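Local coordinates for protein probable thiosulfate sulfurtransferase (Thermus thermophilus, PDB 2EG4) that probably transfers sulfur from thiosulfate to an acceptor such as cyanide, is built from two rhodanese-like domains and binds a zinc ion, at residues L29-P34 with T52-T57; K45-G50 with A79-L84. All coordinates share one frame; numbering follows the deposited sequence.

Contact 1. Residues L29-P34 with T52-T57; sequences LDLSAP and TELFQT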
loop_
_atom_site.group_PDB
_atom_site.type_symbol
_atom_site.label_atom_id
_atom_site.label_comp_id
_atom_site.label_asym_id
_atom_site.label_seq_id
_atom_site.Cartn_x
_atom_site.Cartn_y
_atom_site.Cartn_z
ATOM N N LEU A 29 -13.603 -0.726 3.477
ATOM C CA LEU A 29 -12.544 -1.695 3.170
ATOM C C LEU A 29 -11.218 -1.295 3.828
ATOM O O LEU A 29 -10.736 -0.188 3.603
ATOM C CB LEU A 29 -12.301 -1.800 1.667
ATOM C CG LEU A 29 -11.231 -2.853 1.303
ATOM C CD1 LEU A 29 -11.682 -4.269 1.708
ATOM C CD2 LEU A 29 -10.949 -2.771 -0.197
ATOM N N ASP A 30 -10.651 -2.207 4.622
ATOM C CA ASP A 30 -9.330 -1.984 5.243
ATOM C C ASP A 30 -8.498 -3.252 5.007
ATOM O O ASP A 30 -8.775 -4.315 5.593
ATOM C CB ASP A 30 -9.446 -1.713 6.737
ATOM C CG ASP A 30 -8.076 -1.507 7.394
ATOM O OD1 ASP A 30 -7.064 -1.956 6.817
ATOM O OD2 ASP A 30 -8.005 -0.913 8.482
ATOM N N LEU A 31 -7.509 -3.167 4.114
ATOM C CA LEU A 31 -6.682 -4.328 3.804
ATOM C C LEU A 31 -5.347 -4.372 4.532
ATOM O O LEU A 31 -4.373 -4.891 3.984
ATOM C CB LEU A 31 -6.437 -4.424 2.294
ATOM C CG LEU A 31 -7.699 -4.723 1.490
ATOM C CD1 LEU A 31 -7.424 -4.722 -0.010
ATOM C CD2 LEU A 31 -8.277 -6.068 1.989
ATOM N N SER A 32 -5.307 -3.847 5.758
ATOM C CA SER A 32 -4.062 -3.872 6.549
ATOM C C SER A 32 -3.654 -5.277 7.008
ATOM O O SER A 32 -2.467 -5.565 7.238
ATOM C CB SER A 32 -4.219 -3.025 7.825
ATOM O OG SER A 32 -4.492 -1.667 7.569
ATOM N N ALA A 33 -4.631 -6.154 7.158
ATOM C CA ALA A 33 -4.381 -7.484 7.719
ATOM C C ALA A 33 -3.632 -8.593 6.982
ATOM O O ALA A 33 -2.719 -9.206 7.540
ATOM C CB ALA A 33 -5.695 -8.044 8.234
ATOM N N PRO A 34 -4.027 -8.895 5.742
ATOM C CA PRO A 34 -3.370 -9.958 4.984
ATOM C C PRO A 34 -1.874 -9.800 4.752
ATOM O O PRO A 34 -1.454 -8.842 4.121
ATOM C CB PRO A 34 -4.128 -9.958 3.646
ATOM C CG PRO A 34 -5.436 -9.327 3.971
ATOM C CD PRO A 34 -5.065 -8.236 4.931
ATOM N N THR A 52 -9.910 -10.038 -7.723
ATOM C CA THR A 52 -11.101 -10.096 -8.588
ATOM C C THR A 52 -12.353 -10.324 -7.750
ATOM O O THR A 52 -13.378 -9.662 -7.943
ATOM C CB THR A 52 -11.021 -11.257 -9.598
ATOM O OG1 THR A 52 -10.057 -10.945 -10.598
ATOM C CG2 THR A 52 -12.358 -11.459 -10.290
ATOM N N GLU A 53 -12.270 -11.267 -6.820
ATOM C CA GLU A 53 -13.410 -11.606 -5.978
ATOM C C GLU A 53 -13.821 -10.411 -5.131
ATOM O O GLU A 53 -15.008 -10.123 -4.973
ATOM C CB GLU A 53 -13.074 -12.783 -5.069
ATOM C CG GLU A 53 -14.130 -13.082 -4.031
ATOM C CD GLU A 53 -15.485 -13.446 -4.632
ATOM O OE1 GLU A 53 -15.554 -13.777 -5.832
ATOM O OE2 GLU A 53 -16.486 -13.409 -3.883
ATOM N N LEU A 54 -12.823 -9.720 -4.603
ATOM C CA LEU A 54 -13.064 -8.543 -3.773
ATOM C C LEU A 54 -13.699 -7.425 -4.583
ATOM O O LEU A 54 -14.673 -6.799 -4.143
ATOM C CB LEU A 54 -11.743 -8.063 -3.179
ATOM C CG LEU A 54 -11.809 -6.810 -2.295
ATOM C CD1 LEU A 54 -12.555 -7.088 -0.999
ATOM C CD2 LEU A 54 -10.384 -6.379 -1.982
ATOM N N PHE A 55 -13.141 -7.162 -5.758
ATOM C CA PHE A 55 -13.660 -6.115 -6.630
ATOM C C PHE A 55 -15.114 -6.394 -7.008
ATOM O O PHE A 55 -15.951 -5.490 -6.998
ATOM C CB PHE A 55 -12.831 -6.020 -7.906
ATOM C CG PHE A 55 -11.388 -5.595 -7.697
ATOM C CD1 PHE A 55 -10.897 -5.279 -6.437
ATOM C CD2 PHE A 55 -10.535 -5.490 -8.793
ATOM C CE1 PHE A 55 -9.556 -4.862 -6.267
ATOM C CE2 PHE A 55 -9.215 -5.082 -8.637
ATOM C CZ PHE A 55 -8.722 -4.766 -7.376
ATOM N N GLN A 56 -15.419 -7.645 -7.339
ATOM C CA GLN A 56 -16.787 -7.992 -7.719
ATOM C C GLN A 56 -17.759 -7.908 -6.550
ATOM O O GLN A 56 -18.863 -7.373 -6.684
ATOM C CB GLN A 56 -16.829 -9.396 -8.335
ATOM C CG GLN A 56 -15.944 -9.522 -9.556
ATOM C CD GLN A 56 -16.194 -10.799 -10.335
ATOM O OE1 GLN A 56 -16.624 -11.807 -9.773
ATOM N NE2 GLN A 56 -15.904 -10.767 -11.628
ATOM N N THR A 57 -17.351 -8.416 -5.398
ATOM C CA THR A 57 -18.205 -8.407 -4.219
ATOM C C THR A 57 -18.528 -6.986 -3.757
ATOM O O THR A 57 -19.648 -6.727 -3.311
ATOM C CB THR A 57 -17.568 -9.203 -3.056
ATOM O OG1 THR A 57 -17.388 -10.569 -3.455
ATOM C CG2 THR A 57 -18.480 -9.197 -1.847
#

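Contact 2. Residues K45-G50 with A79-L84; sequences KALEGG and AFFLGL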
loop_
_atom_site.group_PDB
_atom_site.type_symbol
_atom_site.label_atom_id
_atom_site.label_comp_id
_atom_site.label_asym_id
_atom_site.label_seq_id
_atom_site.Cartn_x
_atom_site.Cartn_y
_atom_site.Cartn_z
ATOM N N LYS A 45 -0.909 -15.313 -8.948
ATOM C CA LYS A 45 -2.215 -15.528 -9.552
ATOM C C LYS A 45 -3.303 -15.632 -8.495
ATOM O O LYS A 45 -4.448 -15.224 -8.728
ATOM C CB LYS A 45 -2.215 -16.791 -10.412
ATOM C CG LYS A 45 -1.845 -16.509 -11.845
ATOM C CD LYS A 45 -2.920 -15.685 -12.564
ATOM C CE LYS A 45 -2.391 -15.142 -13.880
ATOM N NZ LYS A 45 -3.448 -14.496 -14.719
ATOM N N ALA A 46 -2.944 -16.181 -7.342
ATOM C CA ALA A 46 -3.891 -16.305 -6.224
ATOM C C ALA A 46 -4.272 -14.884 -5.754
ATOM O O ALA A 46 -5.439 -14.592 -5.488
ATOM C CB ALA A 46 -3.244 -17.087 -5.083
ATOM N N LEU A 47 -3.284 -14.000 -5.684
ATOM C CA LEU A 47 -3.563 -12.622 -5.261
ATOM C C LEU A 47 -4.475 -11.939 -6.264
ATOM O O LEU A 47 -5.438 -11.273 -5.893
ATOM C CB LEU A 47 -2.259 -11.847 -5.123
ATOM C CG LEU A 47 -2.400 -10.343 -4.850
ATOM C CD1 LEU A 47 -3.257 -10.088 -3.585
ATOM C CD2 LEU A 47 -1.010 -9.800 -4.639
ATOM N N GLU A 48 -4.173 -12.099 -7.542
ATOM C CA GLU A 48 -5.010 -11.497 -8.575
ATOM C C GLU A 48 -6.439 -12.034 -8.485
ATOM O O GLU A 48 -7.386 -11.263 -8.613
ATOM C CB GLU A 48 -4.401 -11.783 -9.951
ATOM C CG GLU A 48 -5.120 -11.145 -11.126
ATOM C CD GLU A 48 -4.460 -11.509 -12.444
ATOM O OE1 GLU A 48 -3.649 -10.706 -12.957
ATOM O OE2 GLU A 48 -4.751 -12.612 -12.960
ATOM N N GLY A 49 -6.593 -13.347 -8.257
ATOM C CA GLY A 49 -7.926 -13.933 -8.147
ATOM C C GLY A 49 -8.676 -13.403 -6.935
ATOM O O GLY A 49 -9.886 -13.144 -6.997
ATOM N N GLY A 50 -7.952 -13.242 -5.834
ATOM C CA GLY A 50 -8.542 -12.726 -4.604
ATOM C C GLY A 50 -9.006 -11.289 -4.809
ATOM O O GLY A 50 -10.060 -10.884 -4.297
ATOM N N ALA A 79 -5.143 1.163 -0.859
ATOM C CA ALA A 79 -5.098 1.725 -2.207
ATOM C C ALA A 79 -4.090 0.973 -3.066
ATOM O O ALA A 79 -4.293 0.796 -4.271
ATOM C CB ALA A 79 -4.736 3.219 -2.159
ATOM N N PHE A 80 -3.008 0.546 -2.434
ATOM C CA PHE A 80 -1.978 -0.196 -3.140
ATOM C C PHE A 80 -2.555 -1.497 -3.699
ATOM O O PHE A 80 -2.316 -1.835 -4.856
ATOM C CB PHE A 80 -0.797 -0.509 -2.237
ATOM C CG PHE A 80 0.317 -1.217 -2.964
ATOM C CD1 PHE A 80 1.090 -0.534 -3.907
ATOM C CD2 PHE A 80 0.521 -2.582 -2.783
ATOM C CE1 PHE A 80 2.046 -1.207 -4.664
ATOM C CE2 PHE A 80 1.482 -3.265 -3.542
ATOM C CZ PHE A 80 2.237 -2.577 -4.479
ATOM N N PHE A 81 -3.315 -2.219 -2.896
ATOM C CA PHE A 81 -3.917 -3.457 -3.400
ATOM C C PHE A 81 -4.891 -3.178 -4.548
ATOM O O PHE A 81 -4.900 -3.890 -5.552
ATOM C CB PHE A 81 -4.684 -4.182 -2.285
ATOM C CG PHE A 81 -3.826 -5.041 -1.411
ATOM C CD1 PHE A 81 -3.283 -6.227 -1.906
ATOM C CD2 PHE A 81 -3.594 -4.701 -0.096
ATOM C CE1 PHE A 81 -2.521 -7.062 -1.077
ATOM C CE2 PHE A 81 -2.837 -5.525 0.757
ATOM C CZ PHE A 81 -2.297 -6.718 0.256
ATOM N N LEU A 82 -5.753 -2.161 -4.398
ATOM C CA LEU A 82 -6.716 -1.903 -5.464
ATOM C C LEU A 82 -6.020 -1.497 -6.766
ATOM O O LEU A 82 -6.417 -1.950 -7.844
ATOM C CB LEU A 82 -7.738 -0.843 -5.004
ATOM C CG LEU A 82 -9.022 -1.409 -4.361
ATOM C CD1 LEU A 82 -8.688 -2.472 -3.347
ATOM C CD2 LEU A 82 -9.854 -0.286 -3.713
ATOM N N GLY A 83 -4.980 -0.669 -6.665
ATOM C CA GLY A 83 -4.249 -0.249 -7.853
ATOM C C GLY A 83 -3.473 -1.425 -8.449
ATOM O O GLY A 83 -3.322 -1.558 -9.664
ATOM N N LEU A 84 -2.964 -2.274 -7.573
ATOM C CA LEU A 84 -2.214 -3.466 -7.997
ATOM C C LEU A 84 -3.114 -4.426 -8.783
ATOM O O LEU A 84 -2.640 -5.198 -9.626
ATOM C CB LEU A 84 -1.635 -4.158 -6.762
ATOM C CG LEU A 84 -0.872 -5.477 -6.995
ATOM C CD1 LEU A 84 0.371 -5.246 -7.853
ATOM C CD2 LEU A 84 -0.478 -6.055 -5.649
#

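Contact 1. Residues L29-P34 with T52-T57
Leu54, on helix 41-57, reaches across to Leu29 and Leu31 of the loop that follows strand 27-28, and both meetings are tip to tip. From the helix its CB points at the loop, and CG continues that way, anti to the backbone N (chi1 179°). CB and CG have no close partner in the loop; the touching is left to the two methyls, which divide their neighbours. Leu54 CD1 faces Leu29 alone, 4.0 Å from Leu29 CD1. Leu54 CD2 has two partners, Leu31 CD1 at 3.9 Å and Leu29 CD2 at 4.1 Å. Leu29 thus offers both its methyls and Leu31 only one. Leu31 gets there by another route, its CG lying anti to the carbonyl carbon (chi1 -67°), and its extended chi2 carries CD1 outward. The backbones stay well apart, with 9.8 Å between Leu29 CA and Leu54 CA, so side-chain ends alone bridge them. The loop between and beyond the leucines is shaped by an Asx turn: Asp30 OD1 takes Ser32 N at 2.8 Å, nearly along its own C-O axis, and also accepts from Ser32 OG at 2.7 Å on its syn lone pair. Two bonds therefore converge on one carboxylate oxygen. On the helix, Glu53 O likewise has two donors, Thr57 N and Thr57 OG1, which approach from opposite faces of its plane. Leu31 N is hydrogen-bonded to Thr78 OG1, and Arg77 NH1 and NH2 to Leu31 O and Pro34 O respectively, tying the loop to helix 73-84. At its start, backbone bonds join Leu29 to Asp11 of strand 8-11. Leu29 and Leu31 thus sit just past the outermost strand, 27-28, on a loop packed against helix 73-84, and Leu54 brings helix 41-57 up to them.

Contact 2. Residues K45-G50 with A79-L84
The ring of Phe81 is met obliquely by Leu47 CD1, whose nearest ring atom is Phe81 CE1 at 4.0 Å. The rest of the ring's surroundings come from the chain round about: Leu31, Leu36 and Leu215 touch this side chain, and a sulfate ion, probably from the crystallisation liquor, lies about 4 Å from it. The setting is the alpha/beta rhodanese fold, a parallel sheet with strand order 2-1-3-4 and helices packed on it, and the contact joins two of those helices, 41-57 and 73-84. Leu47 is the residue that does the reaching. Its CG stands anti to the backbone N (chi1 173°), which sends the fork of methyls toward the second helix, and each methyl takes a different partner. Leu47 CD1 goes to Phe81, and Leu47 CD2 comes within 3.9 Å of Leu84 CD2. Both meetings are crossings at about a right angle rather than end-on approaches. Phe81 and Leu84 are one helical turn apart, so Leu47 spans them. Leu84 points at the other helix from the start, whereas the CB of Phe81 leaves its helix to one side and the ring brings it into contact. The nearest backbones, at Leu47 CA and Phe81 CA, are 9.4 Å apart, so the side chains make the contact. Ala79 and Leu82 face strands 64-67 and 89-92, while Phe80 stacks edge-to-face with Phe201 of the other rhodanese-like domain. Helix 73-84 is thus packed between the sheet, helix 41-57 and the second domain. On helix 41-57, a salt bridge joins neighbouring turns: Lys45 NZ meets Glu48 OE2 at 2.9 Å on the syn side, 18° out of the carboxylate plane, while Glu48 OE1 accepts from Leu117 N.

Overall arrangement
Both contacts use helix 41-57, at different turns, and both are purely apolar across their segments. Contact 1 is a surface contact between loop and helix, whereas contact 2 is a buried contact of two helices, with an aromatic ring added to leucines. They lie close, with centres 8 Å apart, and merge in the same apolar patch: Leu31 CD1 packs 3.6 Å from Phe81 CB, and Leu29 CD2 lies 3.9 Å from Leu82 CD1. Polar bonds inside the segments differ too: a turn in the loop of contact 1, a lysine–glutamate pair along the helix of contact 2. Contact 2 also borders the second rhodanese-like domain: Phe81 touches Leu215, and Phe80 packs on Phe201.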